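PDB 6HNU: aromatic amino acid aminotransferase I from Candida albicans WO-1, which probably transfers the amino group of aromatic amino acids to 2-oxoglutarate, using pyridoxal 5'-phosphate as cofactor and giving an aromatic oxo-acid and glutamate. Local coordinates for residues B[423-427]-B[428-432]; B[469-472]-B[473-476]. All coordinates share one frame; numbering follows the deposited sequence.

Contact 1: B[423-427]-B[428-432]; sequences QAIKQ and GCLLA
Ile425 and Leu430 touch across the turn that carries the chain from helix 413-426 into strand 429-433, their side chains lying alongside each other and pointing the same way. From CB of Ile425, the CG2 branch stands anti to the backbone N, leaving CG1 beside that N (chi1 -75°). CG1 meets CD1 of Leu430 at 3.9 Å, and the terminal CD1 of Ile425 reaches the same Leu430 methyl at 4.0 Å. Branched apolar residues suit both places, since Tyr34 of the second subunit packs on each of them.

The turn itself is a Schellman motif. Gly428 takes the positive phi (92°) that ends the helix, a conformation easily reached by a residue without a side chain. Cys429 N donates to Ala424 O over 3.0 Å, while Gly428 N bonds to Ile425 O at 2.9 Å. On the helix, Gln427 NE2 gives a coplanar bond to Gln423 OE1 at 2.9 Å, and Gln423 NE2 is held by Glu488. Both glutamines rest on helix 471-489, whereas Cys429 and Leu430 pair in parallel with a strand of the second subunit, continuing the sheet across the interface.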
loop_
_atom_site.group_PDB
_atom_site.type_symbol
_atom_site.label_atom_id
_atom_site.label_comp_id
_atom_site.label_asym_id
_atom_site.label_seq_id
_atom_site.Cartn_x
_atom_site.Cartn_y
_atom_site.Cartn_z
ATOM N N GLN B 423 32.009 2.522 22.910
ATOM C CA GLN B 423 33.247 1.693 22.935
ATOM C C GLN B 423 33.213 0.666 21.782
ATOM O O GLN B 423 34.205 0.563 21.061
ATOM C CB GLN B 423 33.426 1.022 24.298
ATOM C CG GLN B 423 34.724 0.219 24.391
ATOM C CD GLN B 423 35.961 1.076 24.521
ATOM O OE1 GLN B 423 36.938 0.899 23.806
ATOM N NE2 GLN B 423 35.929 2.024 25.447
ATOM N N ALA B 424 32.108 -0.059 21.614
ATOM C CA ALA B 424 31.874 -0.981 20.473
ATOM C C ALA B 424 32.223 -0.271 19.169
ATOM O O ALA B 424 33.008 -0.843 18.374
ATOM C CB ALA B 424 30.428 -1.450 20.468
ATOM N N ILE B 425 31.651 0.910 18.939
ATOM C CA ILE B 425 31.863 1.666 17.677
ATOM C C ILE B 425 33.361 1.983 17.556
ATOM O O ILE B 425 33.933 1.758 16.484
ATOM C CB ILE B 425 30.980 2.928 17.602
ATOM C CG1 ILE B 425 29.522 2.569 17.307
ATOM C CG2 ILE B 425 31.507 3.888 16.555
ATOM C CD1 ILE B 425 28.528 3.527 17.888
ATOM N N LYS B 426 33.981 2.447 18.637
ATOM C CA LYS B 426 35.441 2.723 18.643
ATOM C C LYS B 426 36.222 1.422 18.319
ATOM O O LYS B 426 37.222 1.504 17.637
ATOM C CB LYS B 426 35.828 3.346 19.983
ATOM C CG LYS B 426 37.289 3.763 20.105
ATOM C CD LYS B 426 37.708 4.115 21.511
ATOM C CE LYS B 426 39.198 4.380 21.639
ATOM N NZ LYS B 426 39.715 3.834 22.912
ATOM N N GLN B 427 35.780 0.256 18.784
ATOM C CA GLN B 427 36.445 -1.041 18.488
ATOM C C GLN B 427 36.121 -1.525 17.066
ATOM O O GLN B 427 36.719 -2.538 16.675
ATOM C CB GLN B 427 36.036 -2.106 19.507
ATOM C CG GLN B 427 36.477 -1.828 20.945
ATOM C CD GLN B 427 37.974 -1.743 21.144
ATOM O OE1 GLN B 427 38.752 -2.431 20.486
ATOM N NE2 GLN B 427 38.383 -0.909 22.092
ATOM N N GLY B 428 35.206 -0.865 16.336
ATOM C CA GLY B 428 34.850 -1.191 14.935
ATOM C C GLY B 428 33.671 -2.166 14.790
ATOM O O GLY B 428 33.649 -2.938 13.795
ATOM N N CYS B 429 32.681 -2.143 15.685
ATOM C CA CYS B 429 31.460 -2.996 15.558
ATOM C C CYS B 429 30.249 -2.230 16.090
ATOM O O CYS B 429 30.397 -1.449 17.073
ATOM C CB CYS B 429 31.653 -4.283 16.362
ATOM S SG CYS B 429 30.200 -5.360 16.569
ATOM N N LEU B 430 29.092 -2.455 15.479
ATOM C CA LEU B 430 27.856 -1.777 15.919
ATOM C C LEU B 430 26.729 -2.790 16.142
ATOM O O LEU B 430 26.427 -3.607 15.231
ATOM C CB LEU B 430 27.494 -0.723 14.878
ATOM C CG LEU B 430 26.362 0.183 15.334
ATOM C CD1 LEU B 430 26.612 1.621 14.934
ATOM C CD2 LEU B 430 25.030 -0.332 14.798
ATOM N N LEU B 431 26.140 -2.726 17.337
ATOM C CA LEU B 431 24.880 -3.396 17.701
ATOM C C LEU B 431 23.860 -2.325 18.087
ATOM O O LEU B 431 24.250 -1.156 18.315
ATOM C CB LEU B 431 25.163 -4.394 18.833
ATOM C CG LEU B 431 25.747 -5.736 18.386
ATOM C CD1 LEU B 431 27.205 -5.613 18.026
ATOM C CD2 LEU B 431 25.563 -6.803 19.444
ATOM N N ALA B 432 22.589 -2.698 18.096
ATOM C CA ALA B 432 21.476 -1.799 18.458
ATOM C C ALA B 432 21.266 -1.806 19.965
ATOM O O ALA B 432 20.952 -2.836 20.549
ATOM C CB ALA B 432 20.252 -2.242 17.706
#

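Contact 2: B[469-472]-B[473-476]; sequences VPLD and QLVV
Gln473 and Asp472 meet at the first turn of helix 471-489, whose N-cap position is filled by Pro470. Proline fits there because its ring replaces the backbone N-H, a donor that the start of a helix does not need, while its carbonyl remains available as an acceptor. The Gln473 chain bends at chi2 (-41°), which carries its amide back beside the Asp472 carboxylate. NE2 makes a weak bond to Asp472 OD2 at 3.1 Å, with the two planes nearly perpendicular, 86° apart. Asp472 OD1 lies 2.9 Å from Gln473 N. An acid suits this early turn, where its negative charge would probably interact favourably with the helix dipole.

Leu474 comes next and is the buried residue of the turn. Its N donates to Pro470 O, while CG2 of Val469 packs over that same N at 3.9 Å. With CG anti to the backbone N, Leu474 lies side by side with Leu471, and their CD2 methyls meet at 3.9 Å. Leucines serve well here: both pack on helix 334-377, Leu471 against His365 and Lys366 and Leu474 against Ala370. Leu43 of the second subunit packs on Val469 and Leu474.

Val475 N makes the next helical i to i+4 bond, to Leu471 O, and its side chain packs on Val369 of helix 334-377. Val476, whose compact side chain packs on Thr41 of the second subunit, ends the segment. Its N points almost straight at Asp472 O, 3.1 Å away with an N-H...O angle of 168°, and its CG2 methyl lies 3.4 Å from that same oxygen.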
loop_
_atom_site.group_PDB
_atom_site.type_symbol
_atom_site.label_atom_id
_atom_site.label_comp_id
_atom_site.label_asym_id
_atom_site.label_seq_id
_atom_site.Cartn_x
_atom_site.Cartn_y
_atom_site.Cartn_z
ATOM N N VAL B 469 25.463 -9.801 7.335
ATOM C CA VAL B 469 26.869 -9.799 6.820
ATOM C C VAL B 469 27.358 -11.238 6.680
ATOM O O VAL B 469 26.897 -12.154 7.369
ATOM C CB VAL B 469 27.859 -8.994 7.705
ATOM C CG1 VAL B 469 27.521 -7.510 7.814
ATOM C CG2 VAL B 469 28.004 -9.609 9.076
ATOM N N PRO B 470 28.361 -11.455 5.805
ATOM C CA PRO B 470 29.069 -12.737 5.730
ATOM C C PRO B 470 29.550 -13.207 7.106
ATOM O O PRO B 470 29.844 -12.345 7.922
ATOM C CB PRO B 470 30.262 -12.402 4.818
ATOM C CG PRO B 470 29.744 -11.290 3.925
ATOM C CD PRO B 470 28.871 -10.459 4.847
ATOM N N LEU B 471 29.645 -14.524 7.334
ATOM C CA LEU B 471 29.765 -15.124 8.687
ATOM C C LEU B 471 31.162 -14.892 9.271
ATOM O O LEU B 471 31.302 -14.959 10.507
ATOM C CB LEU B 471 29.416 -16.607 8.623
ATOM C CG LEU B 471 27.925 -16.890 8.436
ATOM C CD1 LEU B 471 27.644 -18.387 8.404
ATOM C CD2 LEU B 471 27.094 -16.210 9.523
ATOM N N ASP B 472 32.147 -14.616 8.423
ATOM C CA ASP B 472 33.532 -14.312 8.863
ATOM C C ASP B 472 33.528 -12.906 9.479
ATOM O O ASP B 472 34.182 -12.734 10.508
ATOM C CB ASP B 472 34.531 -14.447 7.710
ATOM C CG ASP B 472 34.254 -13.509 6.551
ATOM O OD1 ASP B 472 33.064 -13.259 6.276
ATOM O OD2 ASP B 472 35.221 -13.039 5.934
ATOM N N GLN B 473 32.841 -11.947 8.843
ATOM C CA GLN B 473 32.714 -10.545 9.329
ATOM C C GLN B 473 31.874 -10.540 10.612
ATOM O O GLN B 473 32.156 -9.693 11.489
ATOM C CB GLN B 473 32.162 -9.622 8.244
ATOM C CG GLN B 473 33.107 -9.453 7.065
ATOM C CD GLN B 473 34.550 -9.324 7.505
ATOM O OE1 GLN B 473 34.888 -8.498 8.354
ATOM N NE2 GLN B 473 35.419 -10.147 6.932
ATOM N N LEU B 474 30.929 -11.475 10.747
ATOM C CA LEU B 474 30.166 -11.678 11.999
ATOM C C LEU B 474 31.148 -11.991 13.136
ATOM O O LEU B 474 31.036 -11.362 14.221
ATOM C CB LEU B 474 29.156 -12.813 11.833
ATOM C CG LEU B 474 28.414 -13.190 13.112
ATOM C CD1 LEU B 474 27.639 -11.989 13.639
ATOM C CD2 LEU B 474 27.472 -14.354 12.875
ATOM N N VAL B 475 32.062 -12.947 12.938
ATOM C CA VAL B 475 32.987 -13.410 14.020
ATOM C C VAL B 475 33.921 -12.248 14.380
ATOM O O VAL B 475 34.135 -12.021 15.589
ATOM C CB VAL B 475 33.762 -14.681 13.614
ATOM C CG1 VAL B 475 34.871 -15.023 14.603
ATOM C CG2 VAL B 475 32.827 -15.868 13.439
ATOM N N VAL B 476 34.424 -11.545 13.369
ATOM C CA VAL B 476 35.272 -10.328 13.527
ATOM C C VAL B 476 34.512 -9.349 14.430
ATOM O O VAL B 476 35.097 -8.854 15.428
ATOM C CB VAL B 476 35.607 -9.678 12.168
ATOM C CG1 VAL B 476 36.137 -8.255 12.321
ATOM C CG2 VAL B 476 36.591 -10.509 11.352
#

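How the contacts relate
The two contacts show opposite ends of helices: contact 1 closes helix 413-426, and contact 2 opens helix 471-489. Their centres are 14 Å apart and their nearest atoms about 6 Å, so they do not touch. Helix 471-489 nevertheless joins them, since a later part of it receives the glutamines of contact 1. Contact 1 is partly buried and relies on glycine to reverse the backbone before a strand; contact 2 is a surface contact, with proline and an acid starting the helix and leucines turned to helix 334-377. Both meet the second subunit, contact 1 through strand pairing and packing, contact 2 through apolar packing.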